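Local coordinates for protein glucoamylase (Thermoanaerobacterium thermosaccharolyticum, PDB 1LF6) that hydrolyses terminal alpha-1,4-linked glucose residues successively from the non-reducing ends of glucan chains, probably releasing beta-D-glucose, and probably also cleaves isomaltose, at residues A[536-540]-A[552-556]; A[530-534]-A[574-578]; A[173-178]-A[258-262]; A[157-162]-A[181-186]. All coordinates share one frame. Numbering follows the deposited sequence.

Contact 1: A[536-540]-A[552-556]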
# COMPACT_ATOMS: atom_id res chain seq x y z
N PHE A 536 -20.80 0.98 10.24
CA PHE A 536 -21.59 1.59 11.30
C PHE A 536 -20.88 1.39 12.64
O PHE A 536 -21.12 2.14 13.58
CB PHE A 536 -22.99 0.98 11.37
CG PHE A 536 -23.04 -0.35 12.06
CD1 PHE A 536 -22.61 -1.51 11.41
CD2 PHE A 536 -23.51 -0.45 13.37
CE1 PHE A 536 -22.64 -2.74 12.05
CE2 PHE A 536 -23.54 -1.68 14.02
CZ PHE A 536 -23.11 -2.83 13.36
N LEU A 537 -20.01 0.39 12.72
CA LEU A 537 -19.29 0.13 13.96
C LEU A 537 -18.39 1.30 14.33
O LEU A 537 -17.82 1.34 15.42
CB LEU A 537 -18.47 -1.16 13.87
CG LEU A 537 -19.26 -2.47 13.89
CD1 LEU A 537 -18.31 -3.65 13.72
CD2 LEU A 537 -20.07 -2.58 15.19
N GLU A 538 -18.25 2.25 13.40
CA GLU A 538 -17.44 3.44 13.65
C GLU A 538 -18.08 4.23 14.78
O GLU A 538 -17.40 4.97 15.50
CB GLU A 538 -17.35 4.30 12.40
CG GLU A 538 -16.38 3.77 11.36
CD GLU A 538 -14.94 3.89 11.80
OE1 GLU A 538 -14.47 3.02 12.57
OE2 GLU A 538 -14.29 4.87 11.39
N LEU A 539 -19.40 4.08 14.91
CA LEU A 539 -20.16 4.75 15.95
C LEU A 539 -19.60 4.40 17.32
O LEU A 539 -19.42 5.27 18.16
CB LEU A 539 -21.64 4.34 15.89
CG LEU A 539 -22.51 4.90 14.75
CD1 LEU A 539 -23.78 4.07 14.63
CD2 LEU A 539 -22.84 6.37 15.02
N VAL A 540 -19.33 3.12 17.55
CA VAL A 540 -18.79 2.67 18.83
C VAL A 540 -17.28 2.92 18.91
O VAL A 540 -16.76 3.34 19.94
CB VAL A 540 -19.08 1.16 19.06
CG1 VAL A 540 -20.59 0.88 18.91
CG2 VAL A 540 -18.31 0.32 18.08
N ILE A 552 -27.14 -1.06 17.97
CA ILE A 552 -25.88 -1.62 17.47
C ILE A 552 -26.02 -3.14 17.37
O ILE A 552 -25.66 -3.74 16.36
CB ILE A 552 -24.70 -1.30 18.42
CG1 ILE A 552 -24.41 0.21 18.40
CG2 ILE A 552 -23.47 -2.11 18.03
CD1 ILE A 552 -23.98 0.74 17.05
N LEU A 553 -26.55 -3.76 18.42
CA LEU A 553 -26.73 -5.21 18.43
C LEU A 553 -27.66 -5.67 17.31
O LEU A 553 -27.40 -6.68 16.66
CB LEU A 553 -27.27 -5.67 19.79
CG LEU A 553 -26.28 -5.70 20.97
CD1 LEU A 553 -25.10 -6.60 20.64
CD2 LEU A 553 -25.78 -4.30 21.27
N ASN A 554 -28.74 -4.93 17.09
CA ASN A 554 -29.69 -5.26 16.04
C ASN A 554 -29.03 -5.23 14.67
O ASN A 554 -29.27 -6.09 13.82
CB ASN A 554 -30.87 -4.28 16.04
CG ASN A 554 -31.85 -4.51 17.18
OD1 ASN A 554 -32.71 -3.67 17.45
ND2 ASN A 554 -31.73 -5.66 17.84
N THR A 555 -28.19 -4.22 14.45
CA THR A 555 -27.50 -4.06 13.18
C THR A 555 -26.53 -5.22 12.99
O THR A 555 -26.42 -5.78 11.90
CB THR A 555 -26.74 -2.72 13.15
OG1 THR A 555 -27.65 -1.65 13.44
CG2 THR A 555 -26.13 -2.48 11.77
N LEU A 556 -25.83 -5.58 14.06
CA LEU A 556 -24.87 -6.67 14.05
C LEU A 556 -25.52 -7.95 13.52
O LEU A 556 -24.92 -8.69 12.74
CB LEU A 556 -24.34 -6.88 15.47
CG LEU A 556 -22.85 -6.74 15.78
CD1 LEU A 556 -22.24 -5.57 15.04
CD2 LEU A 556 -22.67 -6.57 17.28
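A single aromatic ring can organise a small apolar cluster, as Phe536 does between a short helical turn and helix 550-562. The CH-pi interaction comes first: Thr555 sets its methyl CG2 over one ring face, 3.3 Å from the Phe536 centroid and only 7° off the ring normal, so the methyl sits almost exactly above the middle of the ring. Its hydroxyl is occupied elsewhere, with OG1 bonded to the carbonyl of Lys551 and to the backbone N of Tyr502.

Apolar side-chain contacts make up most of the rest. At the ring edge, Leu556 CD1 lies 3.3 Å from Phe536 CZ and is met again by Leu537 CD2 at 3.7 Å. Ile552, with both chi angles m, extends CD1 to within 3.9 Å of Phe536 CD2, 3.9 Å of Val540 CG1 and 4.1 Å of Leu539 CD1, so a single methyl touches three side chains. Tyr609 of helix 600-612 and Tyr502 border the cluster.

Residues 552-556 belong to helix 550-562, while 536-540 lead into the short helix 538-541, both in the catalytic (alpha/alpha) barrel region of this family GH15 enzyme. The Phe536 side chain lies about 11 Å from that of Glu435, the likely proton acceptor. With every touching residue buried, van der Waals packing and one CH-pi contact, not hydrogen bonds or salt bridges, join these two segments.

Contact 2: A[530-534]-A[574-578]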
# COMPACT_ATOMS: atom_id res chain seq x y z
N GLU A 530 -32.09 -1.86 1.86
CA GLU A 530 -31.58 -3.20 1.55
C GLU A 530 -30.07 -3.28 1.77
O GLU A 530 -29.50 -4.37 1.78
CB GLU A 530 -31.82 -3.56 0.07
CG GLU A 530 -33.26 -3.60 -0.42
CD GLU A 530 -33.33 -3.96 -1.90
OE1 GLU A 530 -32.91 -5.08 -2.25
OE2 GLU A 530 -33.79 -3.13 -2.71
N ILE A 531 -29.44 -2.13 1.95
CA ILE A 531 -27.98 -2.10 2.09
C ILE A 531 -27.42 -1.83 3.48
O ILE A 531 -27.68 -0.77 4.06
CB ILE A 531 -27.39 -1.03 1.14
CG1 ILE A 531 -28.05 -1.13 -0.24
CG2 ILE A 531 -25.89 -1.19 1.04
CD1 ILE A 531 -27.85 -2.46 -0.96
N VAL A 532 -26.67 -2.79 4.00
CA VAL A 532 -26.03 -2.63 5.31
C VAL A 532 -24.52 -2.59 5.10
O VAL A 532 -24.01 -3.10 4.10
CB VAL A 532 -26.42 -3.76 6.31
CG1 VAL A 532 -27.90 -3.65 6.64
CG2 VAL A 532 -26.09 -5.14 5.74
N ASP A 533 -23.81 -1.99 6.05
CA ASP A 533 -22.36 -1.79 5.94
C ASP A 533 -21.75 -1.87 7.35
O ASP A 533 -22.19 -1.18 8.26
CB ASP A 533 -22.14 -0.41 5.33
CG ASP A 533 -20.68 -0.09 5.06
OD1 ASP A 533 -19.82 -0.46 5.88
OD2 ASP A 533 -20.41 0.57 4.03
N PRO A 534 -20.72 -2.72 7.54
CA PRO A 534 -20.10 -2.84 8.87
C PRO A 534 -19.47 -1.55 9.39
O PRO A 534 -19.11 -1.47 10.56
CB PRO A 534 -19.08 -3.96 8.67
CG PRO A 534 -18.76 -3.88 7.24
CD PRO A 534 -20.09 -3.64 6.59
N TYR A 574 -17.82 -8.34 4.03
CA TYR A 574 -17.81 -7.55 2.79
C TYR A 574 -18.05 -6.12 3.29
O TYR A 574 -18.53 -5.94 4.41
CB TYR A 574 -18.98 -7.91 1.87
CG TYR A 574 -18.95 -9.30 1.28
CD1 TYR A 574 -18.19 -9.57 0.14
CD2 TYR A 574 -19.70 -10.34 1.84
CE1 TYR A 574 -18.17 -10.84 -0.42
CE2 TYR A 574 -19.69 -11.61 1.28
CZ TYR A 574 -18.92 -11.86 0.15
OH TYR A 574 -18.92 -13.11 -0.41
N ARG A 575 -17.75 -5.13 2.46
CA ARG A 575 -17.96 -3.73 2.84
C ARG A 575 -19.46 -3.42 2.94
O ARG A 575 -19.88 -2.58 3.73
CB ARG A 575 -17.35 -2.79 1.80
CG ARG A 575 -15.91 -3.08 1.45
CD ARG A 575 -15.62 -2.56 0.05
NE ARG A 575 -15.20 -1.18 0.02
CZ ARG A 575 -15.27 -0.39 -1.06
NH1 ARG A 575 -14.84 0.86 -0.99
NH2 ARG A 575 -15.79 -0.85 -2.19
N TYR A 576 -20.26 -4.10 2.11
CA TYR A 576 -21.72 -3.94 2.08
C TYR A 576 -22.29 -4.88 1.03
O TYR A 576 -21.55 -5.35 0.16
CB TYR A 576 -22.10 -2.49 1.76
CG TYR A 576 -21.52 -1.96 0.46
CD1 TYR A 576 -22.12 -2.24 -0.77
CD2 TYR A 576 -20.35 -1.19 0.47
CE1 TYR A 576 -21.57 -1.77 -1.96
CE2 TYR A 576 -19.79 -0.72 -0.73
CZ TYR A 576 -20.41 -1.02 -1.93
OH TYR A 576 -19.85 -0.56 -3.11
N ASN A 577 -23.58 -5.17 1.09
CA ASN A 577 -24.19 -6.07 0.12
C ASN A 577 -24.12 -5.51 -1.29
O ASN A 577 -24.33 -4.31 -1.50
CB ASN A 577 -25.67 -6.35 0.45
CG ASN A 577 -26.05 -5.94 1.85
OD1 ASN A 577 -25.92 -4.78 2.23
ND2 ASN A 577 -26.54 -6.90 2.63
N HIS A 578 -23.83 -6.39 -2.25
CA HIS A 578 -23.76 -6.04 -3.66
C HIS A 578 -22.54 -5.21 -4.06
O HIS A 578 -22.52 -4.59 -5.13
CB HIS A 578 -25.04 -5.32 -4.08
CG HIS A 578 -26.29 -6.07 -3.71
ND1 HIS A 578 -26.57 -7.33 -4.19
CD2 HIS A 578 -27.29 -5.76 -2.86
CE1 HIS A 578 -27.70 -7.76 -3.66
NE2 HIS A 578 -28.16 -6.83 -2.84
O HOH W 1 -30.55 -6.87 -1.54
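Asn577 lays its side chain against the backbone of Ile531 and Val532, and its OD1 accepts a hydrogen bond from Val532 N at 2.8 Å. The example is one of loop-to-loop packing beside the active site of the GH15 (alpha/alpha) barrel, where neither segment forms regular secondary structure. Instead of strand pairing, CA-H...O contacts bring the backbones together: Tyr576 CA lies 3.2 Å from Val532 O, and Asp533 CA lies 3.4 Å from Arg575 O, with the Asp533 and Tyr576 CA atoms only 4.5 Å apart. Pro534 extends the close fit, its CD 3.1 Å from Arg575 O.

The site is near. The Asp533 side chain is about 5 Å from that of Glu435, the likely catalytic base, and that of Arg575 about 6 Å from that of Glu438, the likely proton donor. Asp533 hydrogen-bonds through OD1 to Ser535 OG and through OD2 to Trp437 NE1, while Arg575 makes a cation-pi contact with Trp437, so both loops meet the same tryptophan.

Toward the exposed end, Ile531 CD1 approaches the His578 ring at its edge, 3.8 Å from CD2. Glu530 OE2 accepts a hydrogen bond from Asp527 N, and a water bridges the segments, donating to Glu530 OE1 at 3.0 Å and lying 2.7 Å from His578 NE2.

Contact 3: A[173-178]-A[258-262]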
# COMPACT_ATOMS: atom_id res chain seq x y z
N ALA A 173 31.38 2.82 -17.55
CA ALA A 173 31.87 3.73 -16.52
C ALA A 173 33.02 3.05 -15.80
O ALA A 173 32.83 2.03 -15.14
CB ALA A 173 30.74 4.05 -15.53
N ASN A 174 34.22 3.61 -15.95
CA ASN A 174 35.41 3.04 -15.33
C ASN A 174 35.50 1.55 -15.62
O ASN A 174 35.60 0.72 -14.71
CB ASN A 174 35.37 3.28 -13.82
CG ASN A 174 35.58 4.74 -13.45
OD1 ASN A 174 35.14 5.64 -14.18
ND2 ASN A 174 36.23 4.99 -12.32
N ASN A 175 35.44 1.21 -16.91
CA ASN A 175 35.53 -0.18 -17.35
C ASN A 175 34.40 -1.05 -16.84
O ASN A 175 34.54 -2.27 -16.72
CB ASN A 175 36.87 -0.78 -16.93
CG ASN A 175 38.05 -0.00 -17.49
OD1 ASN A 175 38.16 0.20 -18.70
ND2 ASN A 175 38.94 0.43 -16.60
N ASN A 176 33.27 -0.42 -16.53
CA ASN A 176 32.10 -1.15 -16.03
C ASN A 176 30.95 -0.98 -17.02
O ASN A 176 30.48 0.14 -17.25
CB ASN A 176 31.70 -0.63 -14.65
CG ASN A 176 31.95 -1.64 -13.55
OD1 ASN A 176 31.22 -2.63 -13.42
ND2 ASN A 176 32.98 -1.39 -12.74
N GLU A 177 30.51 -2.08 -17.61
CA GLU A 177 29.41 -2.03 -18.57
C GLU A 177 28.08 -1.93 -17.85
O GLU A 177 27.67 -2.84 -17.14
CB GLU A 177 29.41 -3.28 -19.46
CG GLU A 177 30.44 -3.24 -20.57
CD GLU A 177 30.31 -4.42 -21.52
OE1 GLU A 177 30.90 -4.35 -22.61
OE2 GLU A 177 29.61 -5.40 -21.17
N MET A 178 27.40 -0.80 -18.04
CA MET A 178 26.11 -0.57 -17.41
C MET A 178 25.00 -0.32 -18.43
O MET A 178 25.19 0.44 -19.38
CB MET A 178 26.20 0.64 -16.47
CG MET A 178 27.18 0.49 -15.32
SD MET A 178 27.29 2.00 -14.33
CE MET A 178 28.59 1.55 -13.16
N ALA A 258 25.54 6.43 -12.96
CA ALA A 258 26.72 5.58 -13.07
C ALA A 258 27.62 5.69 -11.84
O ALA A 258 28.04 4.69 -11.28
CB ALA A 258 27.52 5.95 -14.32
N LYS A 259 27.90 6.92 -11.43
CA LYS A 259 28.73 7.16 -10.26
C LYS A 259 28.16 6.49 -9.01
O LYS A 259 28.89 5.92 -8.21
CB LYS A 259 28.86 8.66 -10.01
CG LYS A 259 29.72 9.01 -8.81
CD LYS A 259 29.83 10.52 -8.63
CE LYS A 259 30.78 10.87 -7.49
NZ LYS A 259 32.15 10.34 -7.74
N THR A 260 26.84 6.57 -8.86
CA THR A 260 26.16 5.97 -7.71
C THR A 260 26.31 4.45 -7.73
O THR A 260 26.54 3.83 -6.70
CB THR A 260 24.66 6.34 -7.71
OG1 THR A 260 24.53 7.77 -7.68
CG2 THR A 260 23.97 5.75 -6.49
N ALA A 261 26.18 3.86 -8.91
CA ALA A 261 26.31 2.41 -9.05
C ALA A 261 27.73 1.99 -8.69
O ALA A 261 27.94 0.97 -8.03
CB ALA A 261 25.99 1.99 -10.48
N LEU A 262 28.71 2.79 -9.11
CA LEU A 262 30.11 2.49 -8.82
C LEU A 262 30.39 2.58 -7.32
O LEU A 262 31.15 1.79 -6.78
CB LEU A 262 31.03 3.45 -9.58
CG LEU A 262 31.09 3.29 -11.11
CD1 LEU A 262 31.96 4.38 -11.70
CD2 LEU A 262 31.64 1.91 -11.45
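Ala258 opens the helical side of this contact with its methyl directed at the sheet: its CB is 3.9 Å from Ala173 CB and 4.0 Å from Met178 SD, and its carbonyl O lies 3.7 Å from Met178 CE. The small side chains at 173 and 258 allow their CA atoms to come within 6.5 Å, the nearest backbone approach between the segments. Lys259 and Thr260 then point away, Thr260 OG1 bonding to the carbonyl of Glu256 one turn earlier in its own helix.

The general principle is that of a helix laid on a beta-sheet. Here helix 254-266, in the N-terminal beta-sandwich domain, packs against the hairpin of strands 166-173 and 176-183, at its turn and the start of the second strand. Asn174 and Asn175, at 50/54° and 62/25°, fit a type I' turn, closed by Ala173 N to Asn176 O at 2.8 Å and, weakly, by Asn176 N to Ala173 O at 2.9 Å. The short axes of 176-178 and 258-262 approach to 10.6 Å at 124°.

One turn beyond Ala258, Ala261 again faces the strand, with CB 3.8 Å from Met178 CE; Ser191 and Ser249 also touch it. Leu262 follows, and its end reaches the hairpin. Its CD2 lies 3.5 Å from Met178 CE and 3.8 Å from Asn176 ND2, while its CD1 packs 4.0 Å from both Ala173 CB and Asn174 CG. Ile12 touches Leu262 as well as Ala173 and Asn174.

Contact 4: A[157-162]-A[181-186]; sequences PHIKNQ and AKRDNV
Lys160 NZ donates a 2.7 Å hydrogen bond to Asn185 OD1, reached by a lysine with chi1 m and chi2 to chi4 all t. Asn185 belongs to a type II' beta turn, Arg183 to Val186, that joins strands 176-183 and 186-192 as a beta-hairpin of the N-terminal sandwich domain. Residues 181-183 are extended strand; Asp184 at the second turn position has phi/psi 61/-132°, Asn185 has -90/12°, and Arg183 N to Val186 O (3.2 Å) and Val186 N to Arg183 O (3.1 Å) close the turn.

Arg183, chi1 t, chi2 -149° and chi3 t, sends its guanidinium over the facing loop 157-162. NH2 makes a weak 3.4 Å hydrogen bond to Ile159 O and lies 2.7 Å from Lys160 O, both carbonyls near the guanidinium plane. Gln162 NE2 hydrogen-bonds to Ser164 O. Lys160 and Asn161 hold left-handed backbone angles, 54/52° and 60/30°, which curl the loop; Lys160 N is hydrogen-bonded to Asp71 OD2.

Packing follows a register of Pro157 with Ala181 (CA atoms 6.9 Å apart) and Ile159 with Arg183 (5.9 Å). Pro157 CB meets Ala181 CB at 3.9 Å. Ile159, chi1 m and chi2 t, packs onto both hairpin strands: CD1 is 3.7 Å from Ala181 CB, and CG2 is 3.4 Å from Val186 CB.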
# COMPACT_ATOMS: atom_id res chain seq x y z
N PRO A 157 12.40 -1.28 -17.62
CA PRO A 157 12.20 0.06 -17.07
C PRO A 157 10.90 0.73 -17.52
O PRO A 157 10.52 0.66 -18.69
CB PRO A 157 13.43 0.81 -17.58
CG PRO A 157 13.64 0.20 -18.93
CD PRO A 157 13.43 -1.28 -18.67
N HIS A 158 10.22 1.35 -16.56
CA HIS A 158 8.99 2.09 -16.81
C HIS A 158 9.19 3.42 -16.11
O HIS A 158 8.46 3.77 -15.18
CB HIS A 158 7.78 1.38 -16.19
CG HIS A 158 7.26 0.24 -17.01
ND1 HIS A 158 5.97 -0.23 -16.89
CD2 HIS A 158 7.86 -0.53 -17.95
CE1 HIS A 158 5.79 -1.24 -17.72
NE2 HIS A 158 6.93 -1.44 -18.37
N ILE A 159 10.20 4.15 -16.56
CA ILE A 159 10.56 5.42 -15.95
C ILE A 159 9.41 6.42 -15.89
O ILE A 159 8.67 6.62 -16.85
CB ILE A 159 11.77 6.04 -16.68
CG1 ILE A 159 12.90 5.01 -16.69
CG2 ILE A 159 12.23 7.31 -15.96
CD1 ILE A 159 14.06 5.39 -17.58
N LYS A 160 9.29 7.05 -14.72
CA LYS A 160 8.24 8.03 -14.45
C LYS A 160 6.83 7.51 -14.73
O LYS A 160 6.05 8.14 -15.44
CB LYS A 160 8.50 9.32 -15.23
CG LYS A 160 9.54 10.21 -14.58
CD LYS A 160 9.38 11.65 -15.04
CE LYS A 160 10.14 12.61 -14.14
NZ LYS A 160 9.85 14.03 -14.48
N ASN A 161 6.53 6.36 -14.15
CA ASN A 161 5.20 5.74 -14.26
C ASN A 161 4.67 5.37 -15.64
O ASN A 161 3.45 5.39 -15.84
CB ASN A 161 4.17 6.61 -13.55
CG ASN A 161 4.53 6.86 -12.10
OD1 ASN A 161 4.82 7.99 -11.71
ND2 ASN A 161 4.51 5.81 -11.29
N GLN A 162 5.54 5.05 -16.58
CA GLN A 162 5.07 4.65 -17.90
C GLN A 162 6.06 3.73 -18.59
O GLN A 162 7.27 3.97 -18.58
CB GLN A 162 4.78 5.88 -18.78
CG GLN A 162 5.99 6.57 -19.38
CD GLN A 162 5.59 7.61 -20.41
OE1 GLN A 162 4.91 8.59 -20.09
NE2 GLN A 162 6.00 7.40 -21.66
N ALA A 181 18.95 3.61 -18.82
CA ALA A 181 17.58 3.87 -19.22
C ALA A 181 17.24 5.28 -18.75
O ALA A 181 17.70 5.72 -17.69
CB ALA A 181 16.63 2.87 -18.58
N LYS A 182 16.46 6.00 -19.55
CA LYS A 182 16.10 7.36 -19.17
C LYS A 182 14.78 7.83 -19.75
O LYS A 182 14.27 7.27 -20.72
CB LYS A 182 17.22 8.33 -19.57
CG LYS A 182 17.49 8.41 -21.07
CD LYS A 182 16.87 9.65 -21.70
CE LYS A 182 17.61 10.91 -21.26
NZ LYS A 182 17.03 12.14 -21.88
N ARG A 183 14.24 8.86 -19.12
CA ARG A 183 13.00 9.49 -19.53
C ARG A 183 12.94 10.76 -18.71
O ARG A 183 12.89 10.72 -17.48
CB ARG A 183 11.78 8.61 -19.21
CG ARG A 183 10.54 9.09 -19.93
CD ARG A 183 9.26 8.81 -19.16
NE ARG A 183 8.23 9.76 -19.56
CZ ARG A 183 7.09 9.96 -18.90
NH1 ARG A 183 6.22 10.85 -19.35
NH2 ARG A 183 6.82 9.27 -17.80
N ASP A 184 12.97 11.90 -19.39
CA ASP A 184 12.97 13.19 -18.72
C ASP A 184 14.21 13.30 -17.84
O ASP A 184 15.32 12.99 -18.29
CB ASP A 184 11.70 13.37 -17.87
CG ASP A 184 10.46 13.60 -18.71
OD1 ASP A 184 10.55 14.38 -19.69
OD2 ASP A 184 9.40 13.01 -18.40
N ASN A 185 14.03 13.71 -16.60
CA ASN A 185 15.15 13.88 -15.68
C ASN A 185 15.49 12.64 -14.86
O ASN A 185 16.26 12.72 -13.91
CB ASN A 185 14.85 15.04 -14.73
CG ASN A 185 13.56 14.83 -13.96
OD1 ASN A 185 12.49 14.70 -14.55
ND2 ASN A 185 13.67 14.80 -12.63
N VAL A 186 14.92 11.49 -15.21
CA VAL A 186 15.20 10.27 -14.45
C VAL A 186 16.03 9.25 -15.21
O VAL A 186 15.63 8.78 -16.28
CB VAL A 186 13.89 9.60 -13.99
CG1 VAL A 186 14.21 8.35 -13.18
CG2 VAL A 186 13.07 10.57 -13.16

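In the fold
The four contacts divide between two domains. Contacts 3 and 4 share strand 176-183 of the N-terminal sandwich, one at each end, with centres 19 Å apart; contacts 1 and 2 lie in the catalytic domain across the chain's centre, their centres 13 Å apart and joined through the continuous run 530-540. Contacts 2 and 4 remain about 22 Å apart at nearest atoms. Chemistry follows position: contact 1 is wholly buried and apolar, and contact 2, largely buried beside the likely catalytic glutamates, relies on backbone and polar groups. The partly buried contacts 3 and 4 differ in turn, a helix-on-sheet apolar patch against charged and amide side chains around a hairpin turn, over an Ile159-centred apolar patch.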